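Local coordinates for protein O-succinylhomoserine sulfhydrylase (Mycobacterium tuberculosis, PDB 3NDN) that probably makes L-homocysteine from O-succinyl-L-homoserine and hydrogen sulfide with pyridoxal 5'-phosphate as cofactor, a step of methionine biosynthesis, at residues A[121-126]-A[165-171]; A[287-291]-A[402-406]; A[47-51]-A[263-267]. All blocks are in the same frame, centred on the assembly; numbering follows the deposited sequence.

Contact 1 (A[121-126]-A[165-171]); sequences DRLVAA and VPTQAVF
Leu123, Ala169 and Phe171 form an apolar patch on one face of the mixed seven-stranded sheet of this fold type I PLP enzyme: with Leu123 at chi1 t and chi2 p, its CD1 lies 4.2 Å from Ala169 CB and 4.1 Å from Phe171 CB. On the opposite face Val124 CB meets Val170 CG2 at 4.4 Å, with Trp159 of helix 156-162 covering both valines. The strands are parallel neighbours, with axes 4.8 Å apart at 17°, in the register Leu123-Ala169, Val124-Val170, Ala125-Phe171 (CA-CA 4.8 to 4.9 Å). The ladder runs Val124 N to Ala169 O (3.0 Å), Phe171 N to Val124 O (3.2 Å) and Ala126 N to Phe171 O (3.2 Å). At the pair's N-terminal end Gln168 takes an alpha-like psi of -40°, so Arg122 O accepts from both Gln168 N (3.1 Å) and Ala169 N (3.3 Å). The extended Arg122 side chain sends NH1 to Thr167 OG1 (2.9 Å) and to Ala162 O, while Arg122 N donates to Gln168 OE1 at 2.8 Å.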
ATOM      1  N   ASP A 121     -14.353 -37.927  15.080  1.00 39.85           N
ATOM      2  CA  ASP A 121     -13.601 -38.304  13.881  1.00 39.77           C
ATOM      3  C   ASP A 121     -12.144 -38.623  14.211  1.00 39.81           C
ATOM      4  O   ASP A 121     -11.672 -38.301  15.298  1.00 40.42           O
ATOM      5  CB  ASP A 121     -13.696 -37.205  12.819  1.00 39.36           C
ATOM      6  CG  ASP A 121     -15.098 -37.076  12.233  1.00 40.30           C
ATOM      7  OD1 ASP A 121     -15.774 -38.113  12.026  1.00 41.97           O
ATOM      8  OD2 ASP A 121     -15.523 -35.934  11.973  1.00 40.38           O
ATOM      9  N   ARG A 122     -11.437 -39.251  13.269  1.00 39.59           N
ATOM     10  CA  ARG A 122     -10.106 -39.839  13.517  1.00 39.43           C
ATOM     11  C   ARG A 122      -9.034 -39.310  12.543  1.00 38.34           C
ATOM     12  O   ARG A 122      -9.251 -39.313  11.329  1.00 37.77           O
ATOM     13  CB  ARG A 122     -10.206 -41.368  13.401  1.00 40.40           C
ATOM     14  CG  ARG A 122      -8.924 -42.161  13.710  1.00 42.50           C
ATOM     15  CD  ARG A 122      -9.219 -43.679  13.825  1.00 46.27           C
ATOM     16  NE  ARG A 122      -8.141 -44.398  14.514  1.00 48.59           N
ATOM     17  CZ  ARG A 122      -7.095 -44.951  13.908  1.00 48.22           C
ATOM     18  NH1 ARG A 122      -6.984 -44.896  12.585  1.00 47.99           N
ATOM     19  NH2 ARG A 122      -6.165 -45.573  14.624  1.00 49.85           N
ATOM     20  N   LEU A 123      -7.888 -38.891  13.094  1.00 37.84           N
ATOM     21  CA  LEU A 123      -6.734 -38.383  12.319  1.00 37.15           C
ATOM     22  C   LEU A 123      -5.489 -39.244  12.547  1.00 37.54           C
ATOM     23  O   LEU A 123      -5.192 -39.602  13.684  1.00 37.88           O
ATOM     24  CB  LEU A 123      -6.431 -36.910  12.713  1.00 36.59           C
ATOM     25  CG  LEU A 123      -5.082 -36.245  12.367  1.00 35.59           C
ATOM     26  CD1 LEU A 123      -4.887 -36.116  10.860  1.00 35.09           C
ATOM     27  CD2 LEU A 123      -4.910 -34.868  13.031  1.00 34.29           C
ATOM     28  N   VAL A 124      -4.778 -39.587  11.467  1.00 37.18           N
ATOM     29  CA  VAL A 124      -3.446 -40.202  11.577  1.00 37.35           C
ATOM     30  C   VAL A 124      -2.374 -39.243  11.023  1.00 37.02           C
ATOM     31  O   VAL A 124      -2.414 -38.868   9.851  1.00 36.29           O
ATOM     32  CB  VAL A 124      -3.382 -41.582  10.868  1.00 38.11           C
ATOM     33  CG1 VAL A 124      -1.977 -42.171  10.937  1.00 36.62           C
ATOM     34  CG2 VAL A 124      -4.392 -42.553  11.497  1.00 39.26           C
ATOM     35  N   ALA A 125      -1.411 -38.865  11.860  1.00 37.25           N
ATOM     36  CA  ALA A 125      -0.425 -37.848  11.464  1.00 37.54           C
ATOM     37  C   ALA A 125       0.995 -38.324  11.697  1.00 38.02           C
ATOM     38  O   ALA A 125       1.228 -39.096  12.617  1.00 38.60           O
ATOM     39  CB  ALA A 125      -0.670 -36.557  12.245  1.00 36.49           C
ATOM     40  N   ALA A 126       1.939 -37.868  10.868  1.00 38.12           N
ATOM     41  CA  ALA A 126       3.377 -38.061  11.138  1.00 38.34           C
ATOM     42  C   ALA A 126       3.785 -37.207  12.342  1.00 39.11           C
ATOM     43  O   ALA A 126       3.180 -36.163  12.597  1.00 38.69           O
ATOM     44  CB  ALA A 126       4.215 -37.693   9.920  1.00 38.42           C
ATOM     45  N   VAL A 165      -8.060 -49.490  10.502  1.00 51.14           N
ATOM     46  CA  VAL A 165      -9.468 -49.211  10.841  1.00 51.30           C
ATOM     47  C   VAL A 165      -9.926 -47.931  10.113  1.00 50.29           C
ATOM     48  O   VAL A 165      -9.076 -47.130   9.728  1.00 49.31           O
ATOM     49  CB  VAL A 165      -9.692 -49.067  12.382  1.00 51.83           C
ATOM     50  CG1 VAL A 165      -9.365 -50.375  13.122  1.00 53.38           C
ATOM     51  CG2 VAL A 165      -8.900 -47.891  12.960  1.00 50.60           C
ATOM     52  N   PRO A 166     -11.258 -47.741   9.910  1.00 50.29           N
ATOM     53  CA  PRO A 166     -11.754 -46.528   9.224  1.00 48.88           C
ATOM     54  C   PRO A 166     -11.213 -45.224   9.811  1.00 47.51           C
ATOM     55  O   PRO A 166     -11.175 -45.060  11.037  1.00 47.21           O
ATOM     56  CB  PRO A 166     -13.274 -46.607   9.399  1.00 49.47           C
ATOM     57  CG  PRO A 166     -13.550 -48.103   9.496  1.00 51.30           C
ATOM     58  CD  PRO A 166     -12.351 -48.693  10.206  1.00 51.38           C
ATOM     59  N   THR A 167     -10.807 -44.319   8.918  1.00 45.74           N
ATOM     60  CA  THR A 167     -10.103 -43.075   9.260  1.00 44.03           C
ATOM     61  C   THR A 167     -10.652 -41.924   8.383  1.00 42.79           C
ATOM     62  O   THR A 167     -11.079 -42.163   7.241  1.00 42.12           O
ATOM     63  CB  THR A 167      -8.561 -43.281   9.083  1.00 44.29           C
ATOM     64  OG1 THR A 167      -8.123 -44.342   9.952  1.00 44.21           O
ATOM     65  CG2 THR A 167      -7.747 -42.011   9.377  1.00 43.24           C
ATOM     66  N   GLN A 168     -10.668 -40.698   8.923  1.00 41.48           N
ATOM     67  CA  GLN A 168     -11.174 -39.520   8.191  1.00 40.40           C
ATOM     68  C   GLN A 168     -10.080 -38.688   7.486  1.00 39.31           C
ATOM     69  O   GLN A 168     -10.282 -38.231   6.357  1.00 39.10           O
ATOM     70  CB  GLN A 168     -12.018 -38.615   9.109  1.00 40.58           C
ATOM     71  CG  GLN A 168     -13.476 -39.052   9.280  1.00 41.01           C
ATOM     72  CD  GLN A 168     -13.615 -40.293  10.158  1.00 42.00           C
ATOM     73  OE1 GLN A 168     -13.030 -40.368  11.245  1.00 41.80           O
ATOM     74  NE2 GLN A 168     -14.377 -41.275   9.682  1.00 42.99           N
ATOM     75  N   ALA A 169      -8.934 -38.503   8.146  1.00 38.29           N
ATOM     76  CA  ALA A 169      -7.844 -37.679   7.593  1.00 37.69           C
ATOM     77  C   ALA A 169      -6.448 -38.226   7.885  1.00 37.16           C
ATOM     78  O   ALA A 169      -6.236 -38.891   8.895  1.00 37.22           O
ATOM     79  CB  ALA A 169      -7.963 -36.220   8.069  1.00 36.54           C
ATOM     80  N   VAL A 170      -5.518 -37.938   6.966  1.00 36.55           N
ATOM     81  CA  VAL A 170      -4.081 -38.197   7.108  1.00 35.96           C
ATOM     82  C   VAL A 170      -3.325 -36.865   6.852  1.00 35.74           C
ATOM     83  O   VAL A 170      -3.642 -36.151   5.890  1.00 35.47           O
ATOM     84  CB  VAL A 170      -3.631 -39.291   6.105  1.00 36.59           C
ATOM     85  CG1 VAL A 170      -2.109 -39.271   5.862  1.00 36.67           C
ATOM     86  CG2 VAL A 170      -4.091 -40.701   6.588  1.00 36.32           C
ATOM     87  N   PHE A 171      -2.352 -36.526   7.703  1.00 35.39           N
ATOM     88  CA  PHE A 171      -1.557 -35.277   7.540  1.00 35.01           C
ATOM     89  C   PHE A 171      -0.045 -35.546   7.695  1.00 35.11           C
ATOM     90  O   PHE A 171       0.358 -36.196   8.652  1.00 35.06           O
ATOM     91  CB  PHE A 171      -2.005 -34.221   8.570  1.00 34.48           C
ATOM     92  CG  PHE A 171      -1.244 -32.904   8.487  1.00 34.65           C
ATOM     93  CD1 PHE A 171      -1.456 -32.025   7.435  1.00 34.64           C
ATOM     94  CD2 PHE A 171      -0.298 -32.563   9.454  1.00 35.87           C
ATOM     95  CE1 PHE A 171      -0.741 -30.811   7.343  1.00 35.04           C
ATOM     96  CE2 PHE A 171       0.413 -31.346   9.378  1.00 37.09           C
ATOM     97  CZ  PHE A 171       0.188 -30.473   8.316  1.00 34.44           C
TER

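Contact 2 (A[287-291]-A[402-406]); sequences SAQRI and TDDLI
One salt bridge and, beside it, a close pair of hydroxyls link the helical turns 287-291 and 402-406, whose axes pass 10.4 Å apart, 36° from parallel. Arg290 (chi1 m, chi2 t, chi3 p) extends over Thr402, with NH1 3.6 Å from Thr402 CB on one guanidinium face, and NH2 donates to Asp403 OD1 at 3.1 Å (159° at the hydrogen), the salt bridge. Three residues before Arg290, Ser287 OG (chi1 t) lies 3.1 Å from Thr402 OG1 (chi1 m), within hydrogen-bonding distance. Within the helices, Ile291 N to Ser287 O and Ile406 N to Thr402 O each measure 3.0 Å. Both helices belong to the C-terminal part of this fold type I PLP enzyme, 277-296 leading into strand 301-305 of its five-stranded sheet and 402-413 following strand 392-396. Ile291, Leu405 and Ile406, all m then t, fill the apolar side, with Ile291 CG1 4.1 Å from Ile406 CG1 and Ile291 CD1 4.2 Å from Leu405 CD1. Asp404 OD2 accepts from Thr29 OG1 and Ser26 N of a second subunit.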
ATOM      1  N   SER A 287      21.852 -23.098  -6.241  1.00 31.05           N
ATOM      2  CA  SER A 287      22.776 -22.518  -5.263  1.00 31.68           C
ATOM      3  C   SER A 287      22.886 -23.404  -4.008  1.00 31.61           C
ATOM      4  O   SER A 287      23.997 -23.681  -3.521  1.00 30.80           O
ATOM      5  CB  SER A 287      22.328 -21.090  -4.912  1.00 31.89           C
ATOM      6  OG  SER A 287      23.210 -20.472  -3.985  1.00 33.50           O
ATOM      7  N   ALA A 288      21.746 -23.889  -3.522  1.00 31.05           N
ATOM      8  CA  ALA A 288      21.734 -24.780  -2.342  1.00 31.71           C
ATOM      9  C   ALA A 288      22.481 -26.118  -2.612  1.00 32.22           C
ATOM     10  O   ALA A 288      23.205 -26.639  -1.732  1.00 32.33           O
ATOM     11  CB  ALA A 288      20.311 -25.028  -1.895  1.00 31.55           C
ATOM     12  N   GLN A 289      22.338 -26.651  -3.832  1.00 32.00           N
ATOM     13  CA  GLN A 289      23.065 -27.872  -4.252  1.00 32.99           C
ATOM     14  C   GLN A 289      24.578 -27.658  -4.146  1.00 32.93           C
ATOM     15  O   GLN A 289      25.294 -28.525  -3.641  1.00 32.27           O
ATOM     16  CB  GLN A 289      22.673 -28.248  -5.695  1.00 33.08           C
ATOM     17  CG  GLN A 289      23.361 -29.492  -6.271  1.00 35.28           C
ATOM     18  CD  GLN A 289      22.687 -30.794  -5.866  1.00 36.55           C
ATOM     19  OE1 GLN A 289      21.463 -30.926  -5.922  1.00 35.89           O
ATOM     20  NE2 GLN A 289      23.495 -31.779  -5.494  1.00 36.94           N
ATOM     21  N   ARG A 290      25.067 -26.510  -4.629  1.00 32.90           N
ATOM     22  CA  ARG A 290      26.499 -26.178  -4.547  1.00 34.26           C
ATOM     23  C   ARG A 290      26.990 -26.012  -3.102  1.00 33.73           C
ATOM     24  O   ARG A 290      28.099 -26.427  -2.767  1.00 34.07           O
ATOM     25  CB  ARG A 290      26.848 -24.905  -5.355  1.00 34.55           C
ATOM     26  CG  ARG A 290      26.911 -25.067  -6.879  1.00 37.93           C
ATOM     27  CD  ARG A 290      27.426 -23.780  -7.573  1.00 43.64           C
ATOM     28  NE  ARG A 290      28.730 -23.371  -7.047  1.00 47.88           N
ATOM     29  CZ  ARG A 290      29.314 -22.187  -7.239  1.00 50.32           C
ATOM     30  NH1 ARG A 290      28.735 -21.239  -7.967  1.00 50.98           N
ATOM     31  NH2 ARG A 290      30.501 -21.949  -6.690  1.00 51.79           N
ATOM     32  N   ILE A 291      26.174 -25.375  -2.267  1.00 33.55           N
ATOM     33  CA  ILE A 291      26.497 -25.147  -0.844  1.00 32.96           C
ATOM     34  C   ILE A 291      26.528 -26.469  -0.048  1.00 33.41           C
ATOM     35  O   ILE A 291      27.411 -26.675   0.801  1.00 33.97           O
ATOM     36  CB  ILE A 291      25.543 -24.046  -0.211  1.00 32.70           C
ATOM     37  CG1 ILE A 291      25.904 -22.657  -0.754  1.00 32.29           C
ATOM     38  CG2 ILE A 291      25.622 -24.024   1.337  1.00 32.78           C
ATOM     39  CD1 ILE A 291      24.802 -21.578  -0.600  1.00 30.26           C
ATOM     40  N   THR A 402      26.564 -17.084  -5.262  1.00 35.57           N
ATOM     41  CA  THR A 402      26.918 -18.336  -4.564  1.00 35.47           C
ATOM     42  C   THR A 402      28.344 -18.289  -3.992  1.00 35.84           C
ATOM     43  O   THR A 402      28.613 -18.806  -2.899  1.00 34.81           O
ATOM     44  CB  THR A 402      26.721 -19.587  -5.469  1.00 35.55           C
ATOM     45  OG1 THR A 402      25.399 -19.566  -6.024  1.00 36.16           O
ATOM     46  CG2 THR A 402      26.899 -20.879  -4.666  1.00 35.18           C
ATOM     47  N   ASP A 403      29.246 -17.651  -4.730  1.00 36.16           N
ATOM     48  CA  ASP A 403      30.633 -17.485  -4.289  1.00 37.10           C
ATOM     49  C   ASP A 403      30.759 -16.599  -3.042  1.00 36.08           C
ATOM     50  O   ASP A 403      31.611 -16.838  -2.198  1.00 36.13           O
ATOM     51  CB  ASP A 403      31.489 -16.896  -5.423  1.00 38.45           C
ATOM     52  CG  ASP A 403      31.644 -17.845  -6.609  1.00 41.36           C
ATOM     53  OD1 ASP A 403      31.589 -19.090  -6.422  1.00 44.16           O
ATOM     54  OD2 ASP A 403      31.855 -17.326  -7.732  1.00 46.10           O
ATOM     55  N   ASP A 404      29.923 -15.565  -2.937  1.00 35.36           N
ATOM     56  CA  ASP A 404      29.957 -14.666  -1.781  1.00 34.50           C
ATOM     57  C   ASP A 404      29.437 -15.400  -0.524  1.00 33.61           C
ATOM     58  O   ASP A 404      29.941 -15.175   0.582  1.00 33.62           O
ATOM     59  CB  ASP A 404      29.120 -13.385  -2.025  1.00 34.82           C
ATOM     60  CG  ASP A 404      29.734 -12.429  -3.074  1.00 37.15           C
ATOM     61  OD1 ASP A 404      30.970 -12.400  -3.254  1.00 38.50           O
ATOM     62  OD2 ASP A 404      28.963 -11.667  -3.712  1.00 38.32           O
ATOM     63  N   LEU A 405      28.435 -16.266  -0.700  1.00 32.12           N
ATOM     64  CA  LEU A 405      27.865 -17.048   0.417  1.00 31.36           C
ATOM     65  C   LEU A 405      28.848 -18.114   0.937  1.00 31.72           C
ATOM     66  O   LEU A 405      28.998 -18.294   2.155  1.00 31.34           O
ATOM     67  CB  LEU A 405      26.530 -17.684   0.024  1.00 31.14           C
ATOM     68  CG  LEU A 405      25.333 -16.733  -0.222  1.00 29.83           C
ATOM     69  CD1 LEU A 405      24.195 -17.447  -0.934  1.00 30.38           C
ATOM     70  CD2 LEU A 405      24.839 -16.122   1.105  1.00 29.69           C
ATOM     71  N   ILE A 406      29.490 -18.819   0.013  1.00 31.62           N
ATOM     72  CA  ILE A 406      30.528 -19.814   0.362  1.00 32.24           C
ATOM     73  C   ILE A 406      31.702 -19.190   1.120  1.00 33.02           C
ATOM     74  O   ILE A 406      32.156 -19.746   2.123  1.00 34.53           O
ATOM     75  CB  ILE A 406      30.985 -20.643  -0.878  1.00 32.10           C
ATOM     76  CG1 ILE A 406      29.881 -21.640  -1.253  1.00 30.88           C
ATOM     77  CG2 ILE A 406      32.296 -21.408  -0.577  1.00 32.79           C
ATOM     78  CD1 ILE A 406      29.987 -22.249  -2.646  1.00 31.33           C
TER

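Contact 3 (A[47-51]-A[263-267]); sequences AMYLT and SAFNA
At the subunit interfaces of the homotetramer, an irregular segment, 47-51, packs against the N-terminal turn of helix 264-273. The segment is extended apart from an inverse gamma turn centred on Leu50 (phi -79°, psi 84°), closed by a weak hydrogen bond from Thr51 N to Tyr49 O of 2.9 Å. Ser263 is the N-cap of the helix: its OG accepts from Phe265 N at 3.2 Å, and Ala267 N to Ser263 O, 3.0 Å, begins the helical ladder. The closest CA pair is Leu50 with Ala264, at 6.2 Å. Side-chain packing is apolar. Leu50 (m, t) places CD2 4.0 Å from Ala264 CB and 4.3 Å from Phe265 CB, while Tyr49 O lies 3.8 Å from Ala264 CB. Met48 (t, t, m) makes a Met-aromatic contact, with SD 5.3 Å from the Phe265 ring centroid at 72° to the ring normal and CE 3.5 Å from Phe265 CD1. The Phe265 ring (chi1 t) stacks on Phe265 of a fourth subunit, where Asn266 and Ser263 also exchange hydrogen bonds across the interface. Tyr49 points away from the helix and meets Phe41 of a third subunit edge-to-face. Within the chain, helix 81-94 borders both segments, with Pro81 against Tyr49 and Val83 against Ala267, and Asn80 just before it donates ND2 to Tyr49 O.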
ATOM      1  N   ALA A  47      -5.225  -4.941 -10.881  1.00 28.58           N
ATOM      2  CA  ALA A  47      -5.844  -3.938 -10.008  1.00 28.49           C
ATOM      3  C   ALA A  47      -6.070  -4.411  -8.562  1.00 27.98           C
ATOM      4  O   ALA A  47      -6.282  -5.610  -8.316  1.00 28.50           O
ATOM      5  CB  ALA A  47      -7.182  -3.487 -10.616  1.00 28.07           C
ATOM      6  N   MET A  48      -6.048  -3.464  -7.618  1.00 27.84           N
ATOM      7  CA  MET A  48      -6.269  -3.758  -6.174  1.00 28.24           C
ATOM      8  C   MET A  48      -7.591  -3.152  -5.692  1.00 27.65           C
ATOM      9  O   MET A  48      -7.718  -1.929  -5.650  1.00 27.78           O
ATOM     10  CB  MET A  48      -5.115  -3.182  -5.341  1.00 28.54           C
ATOM     11  CG  MET A  48      -5.093  -3.626  -3.867  1.00 30.74           C
ATOM     12  SD  MET A  48      -4.032  -2.573  -2.841  1.00 34.52           S
ATOM     13  CE  MET A  48      -2.393  -3.126  -3.316  1.00 36.06           C
ATOM     14  N   TYR A  49      -8.535  -4.010  -5.286  1.00 27.04           N
ATOM     15  CA  TYR A  49      -9.869  -3.588  -4.845  1.00 26.74           C
ATOM     16  C   TYR A  49      -9.997  -3.593  -3.318  1.00 26.36           C
ATOM     17  O   TYR A  49     -10.517  -4.548  -2.718  1.00 25.38           O
ATOM     18  CB  TYR A  49     -11.000  -4.411  -5.531  1.00 26.52           C
ATOM     19  CG  TYR A  49     -11.067  -4.228  -7.054  1.00 27.21           C
ATOM     20  CD1 TYR A  49     -11.833  -3.200  -7.618  1.00 28.44           C
ATOM     21  CD2 TYR A  49     -10.371  -5.078  -7.921  1.00 28.28           C
ATOM     22  CE1 TYR A  49     -11.876  -3.007  -9.011  1.00 29.86           C
ATOM     23  CE2 TYR A  49     -10.407  -4.897  -9.318  1.00 27.38           C
ATOM     24  CZ  TYR A  49     -11.184  -3.862  -9.850  1.00 30.10           C
ATOM     25  OH  TYR A  49     -11.256  -3.642 -11.221  1.00 30.91           O
ATOM     26  N   LEU A  50      -9.528  -2.506  -2.703  1.00 27.37           N
ATOM     27  CA  LEU A  50      -9.635  -2.330  -1.244  1.00 28.06           C
ATOM     28  C   LEU A  50     -11.054  -1.880  -0.910  1.00 28.15           C
ATOM     29  O   LEU A  50     -11.326  -0.688  -0.766  1.00 29.13           O
ATOM     30  CB  LEU A  50      -8.592  -1.331  -0.709  1.00 28.15           C
ATOM     31  CG  LEU A  50      -7.112  -1.710  -0.892  1.00 29.83           C
ATOM     32  CD1 LEU A  50      -6.150  -0.666  -0.310  1.00 31.49           C
ATOM     33  CD2 LEU A  50      -6.839  -3.087  -0.289  1.00 30.86           C
ATOM     34  N   THR A  51     -11.947  -2.866  -0.787  1.00 27.79           N
ATOM     35  CA  THR A  51     -13.333  -2.652  -0.402  1.00 28.07           C
ATOM     36  C   THR A  51     -13.769  -3.854   0.446  1.00 27.97           C
ATOM     37  O   THR A  51     -13.370  -5.012   0.161  1.00 27.32           O
ATOM     38  CB  THR A  51     -14.264  -2.486  -1.637  1.00 28.47           C
ATOM     39  OG1 THR A  51     -15.525  -1.961  -1.216  1.00 29.48           O
ATOM     40  CG2 THR A  51     -14.494  -3.838  -2.378  1.00 27.34           C
ATOM     41  N   SER A 263      -6.170 -10.474   3.323  1.00 27.03           N
ATOM     42  CA  SER A 263      -6.351  -9.070   2.986  1.00 26.52           C
ATOM     43  C   SER A 263      -6.124  -8.875   1.467  1.00 26.23           C
ATOM     44  O   SER A 263      -5.236  -9.483   0.896  1.00 26.21           O
ATOM     45  CB  SER A 263      -5.376  -8.217   3.791  1.00 26.25           C
ATOM     46  OG  SER A 263      -5.224  -6.940   3.204  1.00 28.20           O
ATOM     47  N   ALA A 264      -6.945  -8.052   0.820  1.00 25.68           N
ATOM     48  CA  ALA A 264      -6.732  -7.736  -0.608  1.00 25.73           C
ATOM     49  C   ALA A 264      -5.364  -7.103  -0.918  1.00 25.89           C
ATOM     50  O   ALA A 264      -4.840  -7.272  -2.040  1.00 25.64           O
ATOM     51  CB  ALA A 264      -7.902  -6.842  -1.153  1.00 25.53           C
ATOM     52  N   PHE A 265      -4.787  -6.362   0.040  1.00 26.47           N
ATOM     53  CA  PHE A 265      -3.436  -5.797  -0.147  1.00 26.89           C
ATOM     54  C   PHE A 265      -2.409  -6.958  -0.207  1.00 26.90           C
ATOM     55  O   PHE A 265      -1.590  -7.031  -1.126  1.00 26.27           O
ATOM     56  CB  PHE A 265      -3.048  -4.797   0.972  1.00 27.06           C
ATOM     57  CG  PHE A 265      -1.631  -4.282   0.860  1.00 26.16           C
ATOM     58  CD1 PHE A 265      -1.344  -3.166   0.072  1.00 28.85           C
ATOM     59  CD2 PHE A 265      -0.569  -4.944   1.503  1.00 28.28           C
ATOM     60  CE1 PHE A 265      -0.033  -2.694  -0.056  1.00 29.36           C
ATOM     61  CE2 PHE A 265       0.725  -4.490   1.389  1.00 26.79           C
ATOM     62  CZ  PHE A 265       1.013  -3.363   0.596  1.00 27.32           C
ATOM     63  N   ASN A 266      -2.490  -7.874   0.753  1.00 26.63           N
ATOM     64  CA  ASN A 266      -1.592  -9.045   0.789  1.00 26.04           C
ATOM     65  C   ASN A 266      -1.755  -9.893  -0.494  1.00 25.77           C
ATOM     66  O   ASN A 266      -0.778 -10.402  -1.033  1.00 24.52           O
ATOM     67  CB  ASN A 266      -1.847  -9.916   2.040  1.00 26.13           C
ATOM     68  CG  ASN A 266      -1.407  -9.238   3.340  1.00 27.82           C
ATOM     69  OD1 ASN A 266      -1.481  -8.005   3.484  1.00 28.07           O
ATOM     70  ND2 ASN A 266      -0.953 -10.043   4.296  1.00 27.16           N
ATOM     71  N   ALA A 267      -2.992 -10.014  -0.975  1.00 25.36           N
ATOM     72  CA  ALA A 267      -3.301 -10.797  -2.184  1.00 25.39           C
ATOM     73  C   ALA A 267      -2.568 -10.218  -3.407  1.00 25.46           C
ATOM     74  O   ALA A 267      -2.061 -10.966  -4.245  1.00 25.99           O
ATOM     75  CB  ALA A 267      -4.832 -10.826  -2.437  1.00 25.54           C
TER

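How the contacts relate
Along the chain, contact 3 closes the longest loop, from 47-51 to 263-267, and contact 1 is nested inside it; contact 2 opens only afterwards, although helix 264-273 of contact 3 and helix 277-296 of contact 2 are consecutive. None touch: centres of contacts 1 and 2 are 40 Å apart on opposite sides of the chain's centre, 1 and 3 are 36 Å apart, and 2 and 3 are 37 Å apart. Contact 1 pairs strands of the seven-stranded sheet, and contact 2 joins helices attached to the five-stranded sheet. No other chain touches contact 1, one reaches contact 2 at Asp404 alone, and three reach contact 3, where the tetramer is mainly felt.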